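Local coordinates for pyocin-S2 immunity protein (Pseudomonas aeruginosa, PDB 4QKO) that binds the HNH nuclease domain of pyocin S2 and so probably protects the producing cell from its own toxin, at residues E15-I20 / A66-E71; S51-Y56 / K70-W75. All coordinates share one frame; numbering follows the deposited sequence. Where two conformers were deposited one is given.

Contact 1. Residues E15-I20 / A66-E71; sequences EFVKDI and AGVVKE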
ATOM      1  N   GLU A  15      11.082  -8.741 -15.543  0.50 24.63           N
ATOM      2  CA  GLU A  15      11.262  -9.618 -14.386  0.50 26.68           C
ATOM      3  C   GLU A  15      11.367  -8.831 -13.038  0.50 24.47           C
ATOM      4  O   GLU A  15      10.809  -9.256 -12.025  0.50 26.31           O
ATOM      5  CB  GLU A  15      12.453 -10.529 -14.622  0.50 28.93           C
ATOM      6  CG  GLU A  15      12.492 -11.187 -16.015  0.50 31.72           C
ATOM      7  CD  GLU A  15      11.124 -11.515 -16.647  0.50 32.97           C
ATOM      8  OE1 GLU A  15      10.134 -11.765 -15.901  0.50 37.26           O
ATOM      9  OE2 GLU A  15      11.048 -11.567 -17.898  0.50 29.92           O
ATOM     10  N   PHE A  16      12.022  -7.672 -13.026  1.00 22.61           N
ATOM     11  CA  PHE A  16      12.002  -6.772 -11.864  1.00 21.61           C
ATOM     12  C   PHE A  16      10.557  -6.303 -11.551  1.00 20.26           C
ATOM     13  O   PHE A  16      10.090  -6.408 -10.395  1.00 20.61           O
ATOM     14  CB  PHE A  16      12.828  -5.582 -12.173  1.00 22.39           C
ATOM     15  CG  PHE A  16      12.883  -4.507 -11.118  1.00 23.18           C
ATOM     16  CD1 PHE A  16      13.300  -4.770  -9.822  1.00 25.68           C
ATOM     17  CD2 PHE A  16      12.606  -3.172 -11.470  1.00 25.75           C
ATOM     18  CE1 PHE A  16      13.423  -3.726  -8.870  1.00 26.67           C
ATOM     19  CE2 PHE A  16      12.764  -2.116 -10.538  1.00 24.33           C
ATOM     20  CZ  PHE A  16      13.175  -2.390  -9.240  1.00 25.87           C
ATOM     21  N   VAL A  17       9.810  -5.854 -12.578  1.00 18.93           N
ATOM     22  CA  VAL A  17       8.433  -5.398 -12.312  1.00 18.39           C
ATOM     23  C   VAL A  17       7.526  -6.560 -11.817  1.00 19.42           C
ATOM     24  O   VAL A  17       6.727  -6.394 -10.898  1.00 18.89           O
ATOM     25  CB  VAL A  17       7.860  -4.752 -13.594  1.00 18.60           C
ATOM     26  CG1 VAL A  17       6.425  -4.451 -13.355  1.00 19.18           C
ATOM     27  CG2 VAL A  17       8.629  -3.479 -13.972  1.00 17.84           C
ATOM     28  N   LYS A  18       7.680  -7.750 -12.392  1.00 20.53           N
ATOM     29  CA  LYS A  18       6.901  -8.911 -11.958  1.00 25.16           C
ATOM     30  C   LYS A  18       7.237  -9.209 -10.516  1.00 22.88           C
ATOM     31  O   LYS A  18       6.323  -9.525  -9.739  1.00 23.58           O
ATOM     32  CB  LYS A  18       7.220 -10.212 -12.692  1.00 31.21           C
ATOM     33  CG  LYS A  18       6.597 -10.564 -14.028  1.00 41.11           C
ATOM     34  CD  LYS A  18       6.993 -12.016 -14.355  1.00 50.05           C
ATOM     35  CE  LYS A  18       7.300 -12.270 -15.840  1.00 57.39           C
ATOM     36  NZ  LYS A  18       6.067 -12.555 -16.622  1.00 60.22           N
ATOM     37  N   ASP A  19       8.518  -9.111 -10.141  1.00 22.54           N
ATOM     38  CA  ASP A  19       8.914  -9.305  -8.737  1.00 23.86           C
ATOM     39  C   ASP A  19       8.275  -8.339  -7.774  1.00 24.18           C
ATOM     40  O   ASP A  19       7.808  -8.740  -6.691  1.00 21.17           O
ATOM     41  CB  ASP A  19      10.430  -9.284  -8.543  1.00 26.34           C
ATOM     42  CG  ASP A  19      11.126 -10.542  -9.166  1.00 28.04           C
ATOM     43  OD1 ASP A  19      10.468 -11.603  -9.286  1.00 29.23           O
ATOM     44  OD2 ASP A  19      12.332 -10.460  -9.552  1.00 31.77           O
ATOM     45  N   ILE A  20       8.271  -7.065  -8.145  1.00 21.66           N
ATOM     46  CA  ILE A  20       7.580  -6.068  -7.306  1.00 20.75           C
ATOM     47  C   ILE A  20       6.076  -6.356  -7.239  1.00 19.53           C
ATOM     48  O   ILE A  20       5.495  -6.404  -6.144  1.00 18.83           O
ATOM     49  CB  ILE A  20       7.769  -4.629  -7.854  1.00 19.15           C
ATOM     50  CG1 ILE A  20       9.228  -4.261  -7.761  1.00 19.96           C
ATOM     51  CG2 ILE A  20       6.884  -3.678  -7.079  1.00 20.20           C
ATOM     52  CD1 ILE A  20       9.619  -2.899  -8.325  1.00 20.04           C
ATOM     53  N   ALA A  66       3.326  -7.020 -17.631  1.00 21.95           N
ATOM     54  CA  ALA A  66       3.500  -6.657 -19.064  1.00 22.02           C
ATOM     55  C   ALA A  66       2.823  -5.321 -19.436  1.00 22.39           C
ATOM     56  O   ALA A  66       3.356  -4.563 -20.245  1.00 22.39           O
ATOM     57  CB  ALA A  66       2.955  -7.749 -19.950  1.00 24.03           C
ATOM     58  N   GLY A  67       1.657  -5.056 -18.861  1.00 20.68           N
ATOM     59  CA  GLY A  67       0.961  -3.806 -19.092  1.00 22.12           C
ATOM     60  C   GLY A  67       1.778  -2.655 -18.615  1.00 19.31           C
ATOM     61  O   GLY A  67       1.860  -1.637 -19.258  1.00 19.26           O
ATOM     62  N   VAL A  68       2.441  -2.847 -17.475  1.00 18.85           N
ATOM     63  CA  VAL A  68       3.259  -1.798 -16.887  1.00 18.34           C
ATOM     64  C   VAL A  68       4.439  -1.509 -17.792  1.00 18.00           C
ATOM     65  O   VAL A  68       4.770  -0.333 -18.104  1.00 17.69           O
ATOM     66  CB  VAL A  68       3.781  -2.170 -15.487  1.00 17.87           C
ATOM     67  CG1 VAL A  68       4.867  -1.181 -15.055  1.00 17.37           C
ATOM     68  CG2 VAL A  68       2.643  -2.257 -14.513  1.00 18.97           C
ATOM     69  N   VAL A  69       5.095  -2.560 -18.222  1.00 17.38           N
ATOM     70  CA  VAL A  69       6.306  -2.393 -19.047  1.00 18.65           C
ATOM     71  C   VAL A  69       6.006  -1.708 -20.349  1.00 18.91           C
ATOM     72  O   VAL A  69       6.762  -0.868 -20.785  1.00 18.65           O
ATOM     73  CB  VAL A  69       6.979  -3.729 -19.336  1.00 19.34           C
ATOM     74  CG1 VAL A  69       8.152  -3.528 -20.262  1.00 21.13           C
ATOM     75  CG2 VAL A  69       7.530  -4.287 -18.002  1.00 20.56           C
ATOM     76  N   LYS A  70       4.970  -2.170 -21.035  1.00 21.66           N
ATOM     77  CA  LYS A  70       4.546  -1.590 -22.281  1.00 21.98           C
ATOM     78  C   LYS A  70       4.223  -0.115 -22.098  1.00 20.18           C
ATOM     79  O   LYS A  70       4.617   0.681 -22.967  1.00 20.99           O
ATOM     80  CB  LYS A  70       3.347  -2.310 -22.828  1.00 24.96           C
ATOM     81  CG  LYS A  70       2.931  -1.828 -24.212  1.00 29.04           C
ATOM     82  CD  LYS A  70       1.516  -2.327 -24.506  1.00 31.85           C
ATOM     83  CE  LYS A  70       1.040  -1.853 -25.855  1.00 37.76           C
ATOM     84  NZ  LYS A  70       0.042  -2.804 -26.376  1.00 39.76           N
ATOM     85  N   GLU A  71       3.519   0.252 -21.005  1.00 18.88           N
ATOM     86  CA  GLU A  71       3.174   1.640 -20.805  1.00 18.19           C
ATOM     87  C   GLU A  71       4.456   2.488 -20.664  1.00 18.74           C
ATOM     88  O   GLU A  71       4.615   3.573 -21.218  1.00 19.68           O
ATOM     89  CB  GLU A  71       2.260   1.872 -19.617  1.00 20.14           C
ATOM     90  CG  GLU A  71       1.909   3.352 -19.490  1.00 21.21           C
ATOM     91  CD  GLU A  71       0.715   3.685 -18.627  1.00 24.21           C
ATOM     92  OE1 GLU A  71       0.018   2.809 -18.045  1.00 20.64           O
ATOM     93  OE2 GLU A  71       0.424   4.907 -18.608  1.00 23.79           O
TER
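Val17, on helix 10-21, reaches across to Val68 and Val69 of helix 65-78 with one methyl for each. The contact is wholly apolar. CG1 of Val17 meets CG1 of Val68 at 4.0 Å and lies almost as near to CB of Val68, at 4.1 Å, so it rests against the branch point as well as the methyl, the two side chains passing at a slant. The other methyl, CG2 of Val17, approaches CG2 of Val69 at 4.3 Å, a looser touch. Val17 holds CG1 anti to its backbone N (chi1 173°), the usual helical valine rotamer, which spreads the two methyls along helix 65-78 so that consecutive residues there receive one each. The alpha carbons of Val17 and Val69 are 7.7 Å apart, a close approach that compact beta-branched residues can fill without long side chains.

Around these valines, Phe41 of helix 31-45 packs against both Val17 and Val68, while Phe13 and Leu14, earlier on helix 10-21, extend the apolar surface against Val69. Ser64 OG bonds the backbone N of Gly67 near the start of helix 65-78, and Ile20 O bonds His34 NE2 of helix 31-45.

Three buried valines with nothing polar between them imply that the first and last long helices of this all-helical immunity protein are joined here by dispersion forces and the exclusion of water.

Contact 2. Residues S51-Y56 / K70-W75; sequences SDLLYY and KEVKEW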
ATOM      1  N   SER A  51       4.295   5.064  -8.844  1.00 16.94           N
ATOM      2  CA  SER A  51       3.793   3.752  -8.348  1.00 16.52           C
ATOM      3  C   SER A  51       2.345   3.486  -8.800  1.00 16.67           C
ATOM      4  O   SER A  51       1.859   2.359  -8.689  1.00 16.41           O
ATOM      5  CB  SER A  51       3.918   3.637  -6.837  1.00 17.52           C
ATOM      6  OG  SER A  51       3.292   4.655  -6.111  1.00 17.73           O
ATOM      7  N   ASP A  52       1.621   4.506  -9.313  1.00 15.74           N
ATOM      8  CA  ASP A  52       0.257   4.266  -9.714  1.00 16.21           C
ATOM      9  C   ASP A  52       0.252   3.314 -10.895  1.00 15.16           C
ATOM     10  O   ASP A  52      -0.728   2.672 -11.084  1.00 15.99           O
ATOM     11  CB  ASP A  52      -0.560   5.485 -10.125  1.00 17.18           C
ATOM     12  CG  ASP A  52      -0.833   6.448  -8.992  1.00 19.54           C
ATOM     13  OD1 ASP A  52      -0.531   6.145  -7.831  1.00 18.30           O
ATOM     14  OD2 ASP A  52      -1.402   7.581  -9.282  1.00 18.38           O
ATOM     15  N   LEU A  53       1.356   3.199 -11.658  1.00 14.30           N
ATOM     16  CA  LEU A  53       1.479   2.232 -12.766  1.00 14.78           C
ATOM     17  C   LEU A  53       1.248   0.828 -12.229  1.00 15.29           C
ATOM     18  O   LEU A  53       0.661   0.037 -12.904  1.00 15.47           O
ATOM     19  CB  LEU A  53       2.865   2.295 -13.375  1.00 15.10           C
ATOM     20  CG  LEU A  53       3.211   3.562 -14.145  1.00 15.54           C
ATOM     21  CD1 LEU A  53       4.595   3.449 -14.710  1.00 16.73           C
ATOM     22  CD2 LEU A  53       2.254   3.770 -15.303  1.00 17.85           C
ATOM     23  N   LEU A  54       1.748   0.588 -11.008  1.00 14.02           N
ATOM     24  CA  LEU A  54       1.592  -0.715 -10.421  1.00 14.13           C
ATOM     25  C   LEU A  54       0.270  -0.942  -9.739  1.00 15.07           C
ATOM     26  O   LEU A  54      -0.299  -2.011  -9.837  1.00 16.45           O
ATOM     27  CB  LEU A  54       2.686  -0.884  -9.357  1.00 16.48           C
ATOM     28  CG  LEU A  54       4.161  -0.773  -9.762  1.00 16.45           C
ATOM     29  CD1 LEU A  54       4.997  -0.678  -8.545  1.00 18.25           C
ATOM     30  CD2 LEU A  54       4.579  -1.997 -10.531  1.00 19.35           C
ATOM     31  N   TYR A  55      -0.199   0.036  -8.971  1.00 15.01           N
ATOM     32  CA  TYR A  55      -1.336  -0.118  -8.067  1.00 14.18           C
ATOM     33  C   TYR A  55      -2.647   0.536  -8.439  1.00 15.03           C
ATOM     34  O   TYR A  55      -3.699   0.125  -7.960  1.00 15.03           O
ATOM     35  CB  TYR A  55      -0.941   0.265  -6.657  1.00 14.45           C
ATOM     36  CG  TYR A  55       0.269  -0.547  -6.209  1.00 14.73           C
ATOM     37  CD1 TYR A  55       0.204  -1.922  -6.112  1.00 15.37           C
ATOM     38  CD2 TYR A  55       1.480   0.036  -6.032  1.00 14.81           C
ATOM     39  CE1 TYR A  55       1.332  -2.678  -5.753  1.00 15.83           C
ATOM     40  CE2 TYR A  55       2.599  -0.695  -5.621  1.00 16.25           C
ATOM     41  CZ  TYR A  55       2.523  -2.050  -5.515  1.00 16.42           C
ATOM     42  OH  TYR A  55       3.646  -2.796  -5.238  1.00 18.98           O
ATOM     43  N   TYR A  56      -2.601   1.545  -9.280  1.00 15.53           N
ATOM     44  CA  TYR A  56      -3.773   2.265  -9.645  1.00 15.29           C
ATOM     45  C   TYR A  56      -3.712   2.510 -11.151  1.00 15.37           C
ATOM     46  O   TYR A  56      -3.668   3.691 -11.638  1.00 15.09           O
ATOM     47  CB  TYR A  56      -3.879   3.602  -8.868  1.00 15.41           C
ATOM     48  CG  TYR A  56      -3.917   3.395  -7.394  1.00 15.38           C
ATOM     49  CD1 TYR A  56      -5.102   3.166  -6.754  1.00 16.53           C
ATOM     50  CD2 TYR A  56      -2.739   3.420  -6.670  1.00 16.30           C
ATOM     51  CE1 TYR A  56      -5.134   2.968  -5.360  1.00 17.76           C
ATOM     52  CE2 TYR A  56      -2.726   3.234  -5.302  1.00 15.33           C
ATOM     53  CZ  TYR A  56      -3.954   2.964  -4.670  1.00 16.58           C
ATOM     54  OH  TYR A  56      -3.994   2.732  -3.332  1.00 15.70           O
ATOM     55  N   LYS A  70       4.970  -2.170 -21.035  1.00 21.66           N
ATOM     56  CA  LYS A  70       4.546  -1.590 -22.281  1.00 21.98           C
ATOM     57  C   LYS A  70       4.223  -0.115 -22.098  1.00 20.18           C
ATOM     58  O   LYS A  70       4.617   0.681 -22.967  1.00 20.99           O
ATOM     59  CB  LYS A  70       3.347  -2.310 -22.828  1.00 24.96           C
ATOM     60  CG  LYS A  70       2.931  -1.828 -24.212  1.00 29.04           C
ATOM     61  CD  LYS A  70       1.516  -2.327 -24.506  1.00 31.85           C
ATOM     62  CE  LYS A  70       1.040  -1.853 -25.855  1.00 37.76           C
ATOM     63  NZ  LYS A  70       0.042  -2.804 -26.376  1.00 39.76           N
ATOM     64  N   GLU A  71       3.519   0.252 -21.005  1.00 18.88           N
ATOM     65  CA  GLU A  71       3.174   1.640 -20.805  1.00 18.19           C
ATOM     66  C   GLU A  71       4.456   2.488 -20.664  1.00 18.74           C
ATOM     67  O   GLU A  71       4.615   3.573 -21.218  1.00 19.68           O
ATOM     68  CB  GLU A  71       2.260   1.872 -19.617  1.00 20.14           C
ATOM     69  CG  GLU A  71       1.909   3.352 -19.490  1.00 21.21           C
ATOM     70  CD  GLU A  71       0.715   3.685 -18.627  1.00 24.21           C
ATOM     71  OE1 GLU A  71       0.018   2.809 -18.045  1.00 20.64           O
ATOM     72  OE2 GLU A  71       0.424   4.907 -18.608  1.00 23.79           O
ATOM     73  N   VAL A  72       5.384   1.978 -19.873  1.00 20.78           N
ATOM     74  CA  VAL A  72       6.624   2.638 -19.644  1.00 19.01           C
ATOM     75  C   VAL A  72       7.402   2.735 -20.959  1.00 19.13           C
ATOM     76  O   VAL A  72       7.881   3.835 -21.318  1.00 19.77           O
ATOM     77  CB  VAL A  72       7.500   1.914 -18.619  1.00 19.77           C
ATOM     78  CG1 VAL A  72       8.890   2.461 -18.605  1.00 19.86           C
ATOM     79  CG2 VAL A  72       6.892   2.014 -17.244  1.00 19.12           C
ATOM     80  N   LYS A  73       7.560   1.614 -21.649  1.00 17.91           N
ATOM     81  CA  LYS A  73       8.330   1.623 -22.894  1.00 20.81           C
ATOM     82  C   LYS A  73       7.792   2.671 -23.924  1.00 21.14           C
ATOM     83  O   LYS A  73       8.590   3.436 -24.565  1.00 19.64           O
ATOM     84  CB  LYS A  73       8.251   0.246 -23.513  1.00 23.05           C
ATOM     85  CG  LYS A  73       8.937   0.033 -24.835  1.00 27.29           C
ATOM     86  CD  LYS A  73       8.874  -1.410 -25.294  1.00 28.69           C
ATOM     87  CE  LYS A  73       9.811  -1.571 -26.469  1.00 35.54           C
ATOM     88  NZ  LYS A  73       9.566  -2.931 -26.991  1.00 39.20           N
ATOM     89  N   GLU A  74       6.470   2.680 -24.065  1.00 19.97           N
ATOM     90  CA  GLU A  74       5.833   3.490 -25.102  1.00 21.02           C
ATOM     91  C   GLU A  74       5.877   4.919 -24.712  1.00 20.18           C
ATOM     92  O   GLU A  74       6.110   5.767 -25.564  1.00 20.53           O
ATOM     93  CB  GLU A  74       4.432   3.015 -25.368  1.00 22.84           C
ATOM     94  CG  GLU A  74       4.347   1.689 -26.115  1.00 26.21           C
ATOM     95  CD  GLU A  74       2.907   1.285 -26.486  1.00 32.68           C
ATOM     96  OE1 GLU A  74       1.944   2.113 -26.313  1.00 36.00           O
ATOM     97  OE2 GLU A  74       2.735   0.151 -27.004  1.00 34.43           O
ATOM     98  N   TRP A  75       5.700   5.215 -23.430  1.00 21.53           N
ATOM     99  CA  TRP A  75       5.828   6.594 -22.940  1.00 20.93           C
ATOM    100  C   TRP A  75       7.258   7.168 -23.130  1.00 21.42           C
ATOM    101  O   TRP A  75       7.433   8.269 -23.700  1.00 21.64           O
ATOM    102  CB  TRP A  75       5.400   6.711 -21.494  1.00 20.87           C
ATOM    103  CG  TRP A  75       5.601   8.109 -20.919  1.00 20.91           C
ATOM    104  CD1 TRP A  75       4.769   9.125 -21.047  1.00 22.82           C
ATOM    105  CD2 TRP A  75       6.734   8.615 -20.202  1.00 21.34           C
ATOM    106  NE1 TRP A  75       5.262  10.229 -20.458  1.00 21.95           N
ATOM    107  CE2 TRP A  75       6.471   9.954 -19.922  1.00 22.83           C
ATOM    108  CE3 TRP A  75       7.909   8.052 -19.720  1.00 24.22           C
ATOM    109  CZ2 TRP A  75       7.344  10.772 -19.193  1.00 24.42           C
ATOM    110  CZ3 TRP A  75       8.799   8.848 -19.024  1.00 23.47           C
ATOM    111  CH2 TRP A  75       8.492  10.214 -18.748  1.00 25.30           C
TER
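Leu53 of the short helix 52-55 divides its two methyls between neighbouring residues of helix 65-78. CD1 meets CG2 of Val72 at 3.7 Å, the side chains crossing at about a right angle, an ordinary apolar contact between buried groups. CD2 lies against the carboxylate end of Glu71, 3.7 Å from CD, with OE1 equally near and OE2 at 3.9 Å; the methyl thus touches the whole group and not a single oxygen.

The extended chain of Glu71, with CG anti to the backbone N (chi1 -178°), carries the carboxylate out to this methyl. What holds the acid there is a salt bridge from OE1 to Arg61 NE, and a second nitrogen of the same arginine, NH2, donates to the backbone O of Leu53. Arg61 therefore ties both sides of the contact together from the loop between them. His47 packs on Leu53 and Glu71, Phe41 of helix 31-45 on Leu53, and Thr45 on Val72.

Farther out, Ser51 O accepts from the N atoms of both Leu54 and Tyr55, bracing the turn that presents Leu53. The surrounding residues of this turn face the toxin: Asp52 OD1 accepts from Glu88 N of the pyocin S2 chain, and Tyr56 OH bonds Tyr85 O of that chain.

Leucine suits a place that needs two separate methyls, one for an aliphatic neighbour and one beside an acid. The contact is part apolar and part ionic: arginine pairing probably offsets the cost of placing a carboxylate against hydrocarbon, and Leu53 packs the segment that bonds to the toxin against helix 65-78.

Helix 65-78 serves both contacts, and the segments overlap in Lys70 and Glu71: its earlier turn receives helix 10-21 in contact 1, and the following turn receives helix 52-55 in contact 2. Their centres lie 8 Å apart and the two join directly, with Val68 CG2 3.4 Å from Leu53 O and Ile20 CG2 3.8 Å from Leu54 CD1. Phe41 of helix 31-45 touches Val17, Val68 and Leu53, so one apolar core spans both. Contact 1 is touched by no residue of the nuclease chain, whereas residues 51-56 bond to it directly; the core thus backs the turn that meets pyocin S2.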